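Long-range contacts in glycoside hydrolase family 31 (Trueperella pyogenes, PDB 5I0G), which degrades cycloalternan, a cyclic glucose oligosaccharide, and is held here in complex with that sugar: residues G74-L79 with Y200-K205; V324-I329 with R383-Q388. The protein carries 1 engineered substitution. All coordinates share one frame; numbering follows the deposited sequence.

Interaction 1: residues G74-L79 with Y200-K205; sequences GGEGHL and YKAQGK. With GLC (alpha-D-glucopyranose), chain B.
The Tyr200 ring has the His78 imidazole and O5 of the chain B glucose over one face, CG of Lys201 over the middle of the other, and the carbonyl of Gly77 at its edge. The two rings form an offset stack, with centroids 4.3 Å apart and planes at 16°; NE2 of His78 lies 3.3 Å from CD2 of Tyr200. That NE2 also gives a hydrogen bond of 2.9 Å to O6 of the glucose, which sits near the plane of the imidazole. Histidine thus gives a flat face to Tyr200 and, from its edge, the NE2 N-H to the sugar. A chi1 of 178° turns the Tyr200 ring away from its own amide N and against the imidazole, and its hydroxyl bonds Glu593. The meeting builds part of the glycan pocket from the loop between helices 69-72 and 79-88: Gly74, at positive phi, is the C-prime residue of a Schellman motif ending the first, and His78 is the N-cap of the second. Gly77, lacking a side chain, lies close against the tyrosine, its O 3.4 Å from CE2 of Tyr200. Water 1 joins the backbones, donating to Gly74 O at 3.0 Å and accepting from Tyr200 N at 2.9 Å.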
ATOM      1  N   GLY A  74     -15.429  -0.549   2.285  1.00 37.39           N
ATOM      2  CA  GLY A  74     -14.336  -0.771   1.320  1.00 38.50           C
ATOM      3  C   GLY A  74     -14.507  -0.168  -0.061  1.00 39.05           C
ATOM      4  O   GLY A  74     -13.646  -0.352  -0.915  1.00 39.65           O
ATOM      5  N   GLY A  75     -15.609   0.542  -0.288  1.00 39.22           N
ATOM      6  CA  GLY A  75     -15.807   1.300  -1.525  1.00 39.91           C
ATOM      7  C   GLY A  75     -16.344   0.509  -2.699  1.00 41.47           C
ATOM      8  O   GLY A  75     -16.601  -0.690  -2.592  1.00 41.06           O
ATOM      9  N   GLU A  76     -16.529   1.226  -3.812  1.00 43.13           N
ATOM     10  CA  GLU A  76     -16.964   0.690  -5.124  1.00 45.20           C
ATOM     11  C   GLU A  76     -16.424  -0.704  -5.521  1.00 45.35           C
ATOM     12  O   GLU A  76     -17.139  -1.491  -6.153  1.00 46.39           O
ATOM     13  CB  GLU A  76     -16.641   1.702  -6.256  1.00 47.52           C
ATOM     14  CG  GLU A  76     -15.347   2.523  -6.071  1.00 47.85           C
ATOM     15  CD  GLU A  76     -14.418   2.510  -7.271  1.00 49.94           C
ATOM     16  OE1 GLU A  76     -13.184   2.516  -7.054  1.00 49.42           O
ATOM     17  OE2 GLU A  76     -14.890   2.502  -8.429  1.00 53.18           O
ATOM     18  N   GLY A  77     -15.169  -0.986  -5.172  1.00 44.10           N
ATOM     19  CA  GLY A  77     -14.562  -2.300  -5.396  1.00 44.35           C
ATOM     20  C   GLY A  77     -15.245  -3.470  -4.702  1.00 43.98           C
ATOM     21  O   GLY A  77     -15.141  -4.604  -5.170  1.00 45.08           O
ATOM     22  N   HIS A  78     -15.918  -3.193  -3.580  1.00 42.46           N
ATOM     23  CA  HIS A  78     -16.775  -4.153  -2.873  1.00 42.20           C
ATOM     24  C   HIS A  78     -18.242  -3.697  -2.983  1.00 42.08           C
ATOM     25  O   HIS A  78     -18.897  -3.393  -1.978  1.00 40.39           O
ATOM     26  CB  HIS A  78     -16.325  -4.259  -1.404  1.00 40.95           C
ATOM     27  CG  HIS A  78     -14.958  -4.851  -1.240  1.00 41.23           C
ATOM     28  ND1 HIS A  78     -14.697  -6.185  -1.468  1.00 42.09           N
ATOM     29  CD2 HIS A  78     -13.774  -4.291  -0.895  1.00 40.66           C
ATOM     30  CE1 HIS A  78     -13.416  -6.424  -1.260  1.00 42.26           C
ATOM     31  NE2 HIS A  78     -12.832  -5.291  -0.908  1.00 41.33           N
ATOM     32  N   LEU A  79     -18.737  -3.645  -4.221  1.00 43.44           N
ATOM     33  CA  LEU A  79     -20.023  -2.975  -4.544  1.00 43.66           C
ATOM     34  C   LEU A  79     -21.227  -3.515  -3.775  1.00 42.81           C
ATOM     35  O   LEU A  79     -21.974  -2.730  -3.185  1.00 42.61           O
ATOM     36  CB  LEU A  79     -20.309  -3.042  -6.055  1.00 45.65           C
ATOM     37  CG  LEU A  79     -21.447  -2.190  -6.644  1.00 46.42           C
ATOM     38  CD1 LEU A  79     -21.256  -0.713  -6.312  1.00 45.92           C
ATOM     39  CD2 LEU A  79     -21.539  -2.390  -8.156  1.00 47.87           C
ATOM     40  N   TYR A 200      -8.877  -0.538  -2.434  1.00 24.18           N
ATOM     41  CA  TYR A 200      -9.076  -1.776  -3.158  1.00 24.31           C
ATOM     42  C   TYR A 200      -9.466  -1.456  -4.617  1.00 24.65           C
ATOM     43  O   TYR A 200     -10.630  -1.203  -4.930  1.00 24.76           O
ATOM     44  CB  TYR A 200     -10.107  -2.667  -2.468  1.00 25.13           C
ATOM     45  CG  TYR A 200     -10.376  -3.956  -3.209  1.00 25.70           C
ATOM     46  CD1 TYR A 200      -9.376  -4.909  -3.373  1.00 25.83           C
ATOM     47  CD2 TYR A 200     -11.620  -4.214  -3.762  1.00 27.26           C
ATOM     48  CE1 TYR A 200      -9.615  -6.097  -4.060  1.00 26.55           C
ATOM     49  CE2 TYR A 200     -11.881  -5.399  -4.440  1.00 27.90           C
ATOM     50  CZ  TYR A 200     -10.877  -6.336  -4.581  1.00 27.53           C
ATOM     51  OH  TYR A 200     -11.137  -7.488  -5.270  1.00 28.83           O
ATOM     52  N   LYS A 201      -8.447  -1.458  -5.474  1.00 24.15           N
ATOM     53  CA  LYS A 201      -8.545  -1.188  -6.914  1.00 25.34           C
ATOM     54  C   LYS A 201      -8.699   0.289  -7.207  1.00 25.76           C
ATOM     55  O   LYS A 201      -8.957   1.089  -6.303  1.00 25.49           O
ATOM     56  CB  LYS A 201      -9.608  -2.050  -7.612  1.00 26.70           C
ATOM     57  CG  LYS A 201      -9.434  -3.536  -7.287  1.00 26.94           C
ATOM     58  CD  LYS A 201     -10.146  -4.457  -8.253  1.00 28.00           C
ATOM     59  CE  LYS A 201     -11.620  -4.582  -7.930  1.00 28.95           C
ATOM     60  NZ  LYS A 201     -12.323  -5.403  -8.945  1.00 30.07           N
ATOM     61  N   ALA A 202      -8.481   0.645  -8.472  1.00 26.79           N
ATOM     62  CA  ALA A 202      -8.541   2.035  -8.941  1.00 27.19           C
ATOM     63  C   ALA A 202      -7.775   3.029  -8.042  1.00 26.77           C
ATOM     64  O   ALA A 202      -8.310   4.072  -7.637  1.00 26.87           O
ATOM     65  CB  ALA A 202     -10.001   2.457  -9.073  1.00 28.51           C
ATOM     66  N   GLN A 203      -6.518   2.727  -7.739  1.00 25.82           N
ATOM     67  CA  GLN A 203      -5.757   3.598  -6.839  1.00 25.29           C
ATOM     68  C   GLN A 203      -5.514   4.957  -7.493  1.00 25.52           C
ATOM     69  O   GLN A 203      -5.541   5.974  -6.815  1.00 24.96           O
ATOM     70  CB  GLN A 203      -4.435   2.959  -6.400  1.00 24.88           C
ATOM     71  CG  GLN A 203      -4.583   1.669  -5.575  1.00 24.99           C
ATOM     72  CD  GLN A 203      -4.834   0.423  -6.421  1.00 25.60           C
ATOM     73  OE1 GLN A 203      -4.773   0.455  -7.654  1.00 26.51           O
ATOM     74  NE2 GLN A 203      -5.123  -0.677  -5.758  1.00 25.91           N
ATOM     75  N   GLY A 204      -5.289   4.951  -8.811  1.00 26.55           N
ATOM     76  CA  GLY A 204      -5.057   6.169  -9.608  1.00 27.24           C
ATOM     77  C   GLY A 204      -6.228   7.137  -9.672  1.00 28.43           C
ATOM     78  O   GLY A 204      -6.052   8.322  -9.419  1.00 29.21           O
ATOM     79  N   LYS A 205      -7.418   6.634  -9.988  1.00 29.83           N
ATOM     80  CA  LYS A 205      -8.641   7.440 -10.029  1.00 31.49           C
ATOM     81  C   LYS A 205      -8.941   8.092  -8.697  1.00 30.17           C
ATOM     82  O   LYS A 205      -9.448   9.203  -8.663  1.00 29.85           O
ATOM     83  CB  LYS A 205      -9.851   6.594 -10.406  1.00 34.47           C
ATOM     84  CG  LYS A 205      -9.854   6.043 -11.827  1.00 37.88           C
ATOM     85  CD  LYS A 205     -10.531   4.660 -11.873  1.00 40.43           C
ATOM     86  CE  LYS A 205     -11.019   4.257 -13.254  1.00 43.25           C
ATOM     87  NZ  LYS A 205     -12.036   5.203 -13.798  1.00 45.97           N
TER
HETATM   88  C1  GLC B   1     -10.734  -9.368  -0.888  1.00 28.86           C
HETATM   89  C2  GLC B   1      -9.427  -9.443  -1.677  1.00 28.95           C
HETATM   90  C3  GLC B   1      -8.227  -8.986  -0.837  1.00 27.97           C
HETATM   91  C4  GLC B   1      -8.524  -7.579  -0.300  1.00 27.78           C
HETATM   92  C5  GLC B   1      -9.825  -7.635   0.499  1.00 27.27           C
HETATM   93  C6  GLC B   1     -10.182  -6.350   1.253  1.00 26.44           C
HETATM   94  O2  GLC B   1      -9.216 -10.780  -2.153  1.00 30.09           O
HETATM   95  O3  GLC B   1      -7.068  -9.030  -1.689  1.00 27.92           O
HETATM   96  O4  GLC B   1      -7.469  -7.086   0.524  1.00 27.08           O
HETATM   97  O5  GLC B   1     -10.886  -8.037  -0.383  1.00 28.79           O
HETATM   98  O6  GLC B   1     -10.269  -5.217   0.391  1.00 25.54           O
HETATM   99  O   HOH W   1     -10.824   0.628  -0.681  1.00 25.24           O
HETATM  100  O   HOH W   2     -12.877  -0.071  -3.555  1.00 27.23           O
HETATM  101  O   HOH W   3     -12.492  -0.167  -6.825  1.00 42.20           O

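Interaction 2: residues V324-I329 with R383-Q388; sequences VSVVVI and RVILWQ. With GLC (alpha-D-glucopyranose), chain C.
Strands 326-329 and 383-388 are adjacent parallel strands of the eight-stranded TIM barrel, with Val326 beside Arg383, Val327 beside Val384, Val328 beside Ile385 and Ile329 beside Leu386. Their axes come within 4.8 Å at an angle of 23°. The parallel ladder starts with Arg383 N donating to Ser325 O at 2.8 Å; Val327 N then reaches Arg383 O, Ile385 N reaches Val327 O, and Ile329 N reaches Ile385 O. The final rung, Trp387 N to Ile329 O, stretches to 3.2 Å and bends to 149° at the hydrogen. Branched aliphatic residues suit both surfaces of such a strand pair. On the surface bearing Val326, Val328 and Ile385, CG1 of Ile385, placed beside its own backbone N (chi1 -55°), is the branch that meets CG1 of Val326 at 3.6 Å. The connection between the strands is a beta-alpha-beta crossover through helix 370-379, while helix 307-319 covers Val327 on the outside of the barrel. There Val327 and Val384 lie side by side, CG1 to CG2, and CD1 of Ile329 reaches back to CG1 of Val384 at 4.0 Å. Leu386 bends CD2 toward CB of Ile329. At the start of the strands the long chain of Arg383 lets water 4, in the guanidinium plane, link NH1 to Ser325 O, while Trp293 makes a cation-pi contact with the arginine. At the C-terminal end, where TIM barrels carry their active sites, C6 of the chain C glucose approaches the Trp387 indole obliquely: NE1 of Trp387 is 3.9 Å from that C6 and bonds Asp467, while Glu330 and His591 hydrogen-bond the same glucose.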
ATOM      1  N   VAL A 324       9.511 -21.312 -14.152  1.00 27.74           N
ATOM      2  CA  VAL A 324       9.254 -20.463 -13.009  1.00 27.34           C
ATOM      3  C   VAL A 324      10.369 -20.606 -11.970  1.00 26.48           C
ATOM      4  O   VAL A 324      10.936 -21.683 -11.780  1.00 25.89           O
ATOM      5  CB  VAL A 324       7.872 -20.736 -12.354  1.00 27.60           C
ATOM      6  CG1 VAL A 324       6.763 -20.599 -13.376  1.00 28.37           C
ATOM      7  CG2 VAL A 324       7.788 -22.104 -11.713  1.00 28.35           C
ATOM      8  N   SER A 325      10.656 -19.498 -11.294  1.00 25.82           N
ATOM      9  CA  SER A 325      11.577 -19.462 -10.154  1.00 25.78           C
ATOM     10  C   SER A 325      10.892 -19.518  -8.805  1.00 24.26           C
ATOM     11  O   SER A 325      11.519 -19.916  -7.832  1.00 23.32           O
ATOM     12  CB  SER A 325      12.377 -18.173 -10.183  1.00 26.53           C
ATOM     13  OG  SER A 325      13.360 -18.312 -11.164  1.00 29.71           O
ATOM     14  N   VAL A 326       9.643 -19.049  -8.747  1.00 23.32           N
ATOM     15  CA  VAL A 326       8.929 -18.876  -7.497  1.00 22.75           C
ATOM     16  C   VAL A 326       7.451 -19.258  -7.672  1.00 22.13           C
ATOM     17  O   VAL A 326       6.813 -18.887  -8.674  1.00 21.52           O
ATOM     18  CB  VAL A 326       9.051 -17.403  -6.999  1.00 23.00           C
ATOM     19  CG1 VAL A 326       8.287 -17.181  -5.694  1.00 22.92           C
ATOM     20  CG2 VAL A 326      10.515 -17.012  -6.821  1.00 23.38           C
ATOM     21  N   VAL A 327       6.909 -19.996  -6.698  1.00 21.19           N
ATOM     22  CA  VAL A 327       5.463 -20.200  -6.619  1.00 20.90           C
ATOM     23  C   VAL A 327       4.966 -19.570  -5.323  1.00 20.84           C
ATOM     24  O   VAL A 327       5.517 -19.826  -4.246  1.00 20.37           O
ATOM     25  CB  VAL A 327       5.025 -21.688  -6.792  1.00 20.85           C
ATOM     26  CG1 VAL A 327       5.653 -22.617  -5.771  1.00 20.63           C
ATOM     27  CG2 VAL A 327       3.499 -21.812  -6.745  1.00 20.69           C
ATOM     28  N   VAL A 328       3.950 -18.715  -5.440  1.00 21.25           N
ATOM     29  CA  VAL A 328       3.290 -18.146  -4.267  1.00 21.59           C
ATOM     30  C   VAL A 328       2.072 -19.019  -4.047  1.00 22.05           C
ATOM     31  O   VAL A 328       1.326 -19.290  -4.988  1.00 22.28           O
ATOM     32  CB  VAL A 328       2.880 -16.671  -4.455  1.00 21.78           C
ATOM     33  CG1 VAL A 328       2.196 -16.121  -3.198  1.00 21.83           C
ATOM     34  CG2 VAL A 328       4.087 -15.808  -4.823  1.00 21.84           C
ATOM     35  N   ILE A 329       1.907 -19.500  -2.814  1.00 22.23           N
ATOM     36  CA  ILE A 329       0.688 -20.208  -2.400  1.00 22.21           C
ATOM     37  C   ILE A 329      -0.047 -19.357  -1.357  1.00 21.86           C
ATOM     38  O   ILE A 329       0.467 -19.144  -0.248  1.00 21.40           O
ATOM     39  CB  ILE A 329       0.997 -21.596  -1.805  1.00 22.42           C
ATOM     40  CG1 ILE A 329       1.962 -22.373  -2.714  1.00 22.37           C
ATOM     41  CG2 ILE A 329      -0.299 -22.377  -1.597  1.00 23.03           C
ATOM     42  CD1 ILE A 329       2.332 -23.752  -2.201  1.00 22.78           C
ATOM     43  N   ARG A 383      11.343 -21.896  -5.790  1.00 23.23           N
ATOM     44  CA  ARG A 383      11.188 -21.508  -4.380  1.00 23.64           C
ATOM     45  C   ARG A 383       9.727 -21.278  -4.044  1.00 23.49           C
ATOM     46  O   ARG A 383       8.925 -21.007  -4.924  1.00 24.29           O
ATOM     47  CB  ARG A 383      11.984 -20.254  -4.052  1.00 23.73           C
ATOM     48  CG  ARG A 383      13.420 -20.532  -3.712  1.00 24.51           C
ATOM     49  CD  ARG A 383      14.235 -20.895  -4.926  1.00 25.29           C
ATOM     50  NE  ARG A 383      15.646 -21.063  -4.581  1.00 26.42           N
ATOM     51  CZ  ARG A 383      16.625 -21.264  -5.464  1.00 27.27           C
ATOM     52  NH1 ARG A 383      16.361 -21.333  -6.776  1.00 27.40           N
ATOM     53  NH2 ARG A 383      17.880 -21.385  -5.034  1.00 27.56           N
ATOM     54  N   VAL A 384       9.382 -21.414  -2.771  1.00 23.55           N
ATOM     55  CA  VAL A 384       7.987 -21.446  -2.334  1.00 23.61           C
ATOM     56  C   VAL A 384       7.734 -20.336  -1.304  1.00 22.62           C
ATOM     57  O   VAL A 384       8.461 -20.221  -0.314  1.00 22.09           O
ATOM     58  CB  VAL A 384       7.630 -22.829  -1.728  1.00 24.56           C
ATOM     59  CG1 VAL A 384       6.177 -22.876  -1.282  1.00 25.13           C
ATOM     60  CG2 VAL A 384       7.891 -23.935  -2.731  1.00 25.40           C
ATOM     61  N   ILE A 385       6.673 -19.559  -1.537  1.00 22.41           N
ATOM     62  CA  ILE A 385       6.293 -18.408  -0.701  1.00 22.20           C
ATOM     63  C   ILE A 385       4.860 -18.614  -0.182  1.00 21.89           C
ATOM     64  O   ILE A 385       3.955 -18.925  -0.951  1.00 21.40           O
ATOM     65  CB  ILE A 385       6.323 -17.086  -1.530  1.00 22.05           C
ATOM     66  CG1 ILE A 385       7.686 -16.860  -2.202  1.00 22.79           C
ATOM     67  CG2 ILE A 385       5.903 -15.885  -0.686  1.00 21.90           C
ATOM     68  CD1 ILE A 385       8.802 -16.431  -1.282  1.00 23.09           C
ATOM     69  N   LEU A 386       4.650 -18.395   1.114  1.00 22.11           N
ATOM     70  CA  LEU A 386       3.333 -18.537   1.707  1.00 21.99           C
ATOM     71  C   LEU A 386       2.775 -17.194   2.139  1.00 21.77           C
ATOM     72  O   LEU A 386       3.481 -16.329   2.659  1.00 20.95           O
ATOM     73  CB  LEU A 386       3.368 -19.500   2.895  1.00 22.65           C
ATOM     74  CG  LEU A 386       3.863 -20.938   2.649  1.00 22.85           C
ATOM     75  CD1 LEU A 386       3.798 -21.728   3.945  1.00 23.21           C
ATOM     76  CD2 LEU A 386       3.064 -21.639   1.565  1.00 22.86           C
ATOM     77  N   TRP A 387       1.472 -17.056   1.945  1.00 21.96           N
ATOM     78  CA  TRP A 387       0.732 -15.849   2.270  1.00 21.79           C
ATOM     79  C   TRP A 387       0.494 -15.698   3.761  1.00 21.45           C
ATOM     80  O   TRP A 387       0.379 -16.684   4.502  1.00 21.32           O
ATOM     81  CB  TRP A 387      -0.594 -15.912   1.530  1.00 22.38           C
ATOM     82  CG  TRP A 387      -1.439 -14.697   1.512  1.00 22.69           C
ATOM     83  CD1 TRP A 387      -1.443 -13.740   0.564  1.00 22.60           C
ATOM     84  CD2 TRP A 387      -2.488 -14.369   2.429  1.00 23.08           C
ATOM     85  NE1 TRP A 387      -2.404 -12.803   0.845  1.00 23.15           N
ATOM     86  CE2 TRP A 387      -3.059 -13.167   1.989  1.00 23.03           C
ATOM     87  CE3 TRP A 387      -2.975 -14.963   3.595  1.00 23.65           C
ATOM     88  CZ2 TRP A 387      -4.105 -12.542   2.656  1.00 23.65           C
ATOM     89  CZ3 TRP A 387      -4.019 -14.348   4.268  1.00 24.51           C
ATOM     90  CH2 TRP A 387      -4.571 -13.137   3.796  1.00 24.35           C
ATOM     91  N   GLN A 388       0.435 -14.447   4.192  1.00 20.79           N
ATOM     92  CA  GLN A 388       0.252 -14.082   5.602  1.00 21.04           C
ATOM     93  C   GLN A 388      -0.513 -12.773   5.696  1.00 21.20           C
ATOM     94  O   GLN A 388      -0.535 -11.967   4.735  1.00 20.12           O
ATOM     95  CB  GLN A 388       1.597 -13.875   6.321  1.00 21.05           C
ATOM     96  CG  GLN A 388       2.414 -15.124   6.561  1.00 21.49           C
ATOM     97  CD  GLN A 388       1.867 -15.992   7.676  1.00 21.94           C
ATOM     98  OE1 GLN A 388       2.164 -15.774   8.846  1.00 22.54           O
ATOM     99  NE2 GLN A 388       1.080 -16.985   7.318  1.00 22.71           N
TER
HETATM  100  C1  GLC C   2      -5.825  -9.347  -1.024  1.00 27.93           C
HETATM  101  C2  GLC C   2      -4.647  -9.146  -1.980  1.00 27.73           C
HETATM  102  C3  GLC C   2      -4.628 -10.236  -3.041  1.00 27.60           C
HETATM  103  C4  GLC C   2      -4.732 -11.635  -2.445  1.00 28.25           C
HETATM  104  C5  GLC C   2      -5.900 -11.708  -1.476  1.00 29.28           C
HETATM  105  C6  GLC C   2      -5.932 -13.036  -0.745  1.00 29.67           C
HETATM  106  O2  GLC C   2      -4.718  -7.866  -2.635  1.00 28.20           O
HETATM  107  O3  GLC C   2      -3.434 -10.172  -3.829  1.00 27.62           O
HETATM  108  O4  GLC C   2      -4.952 -12.569  -3.502  1.00 27.42           O
HETATM  109  O5  GLC C   2      -5.815 -10.668  -0.494  1.00 28.78           O
HETATM  110  O6  GLC C   2      -7.235 -13.147  -0.183  1.00 30.04           O
HETATM  111  O   HOH W   4      14.192 -20.564  -8.282  1.00 34.42           O

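Along the chain the two contacts come in series: interaction 1 closes before interaction 2 opens. Their centres are 27 Å apart and their nearest atoms about 11 Å, without touching. Interaction 1 brings a loop of the N-terminal domain to a loop following strand 191-194, which edges an antiparallel sheet, whereas interaction 2 belongs wholly to the family 31 TIM barrel. They share no strand or helix, yet both supply residues to one glycan pocket. The sugar bridges them directly, because O3 of the chain B glucose is bonded to C1 of the chain C glucose. The cyclic ligand is therefore held by parts of the protein from different domains, consistent with a pocket shaped to a large ring-like substrate.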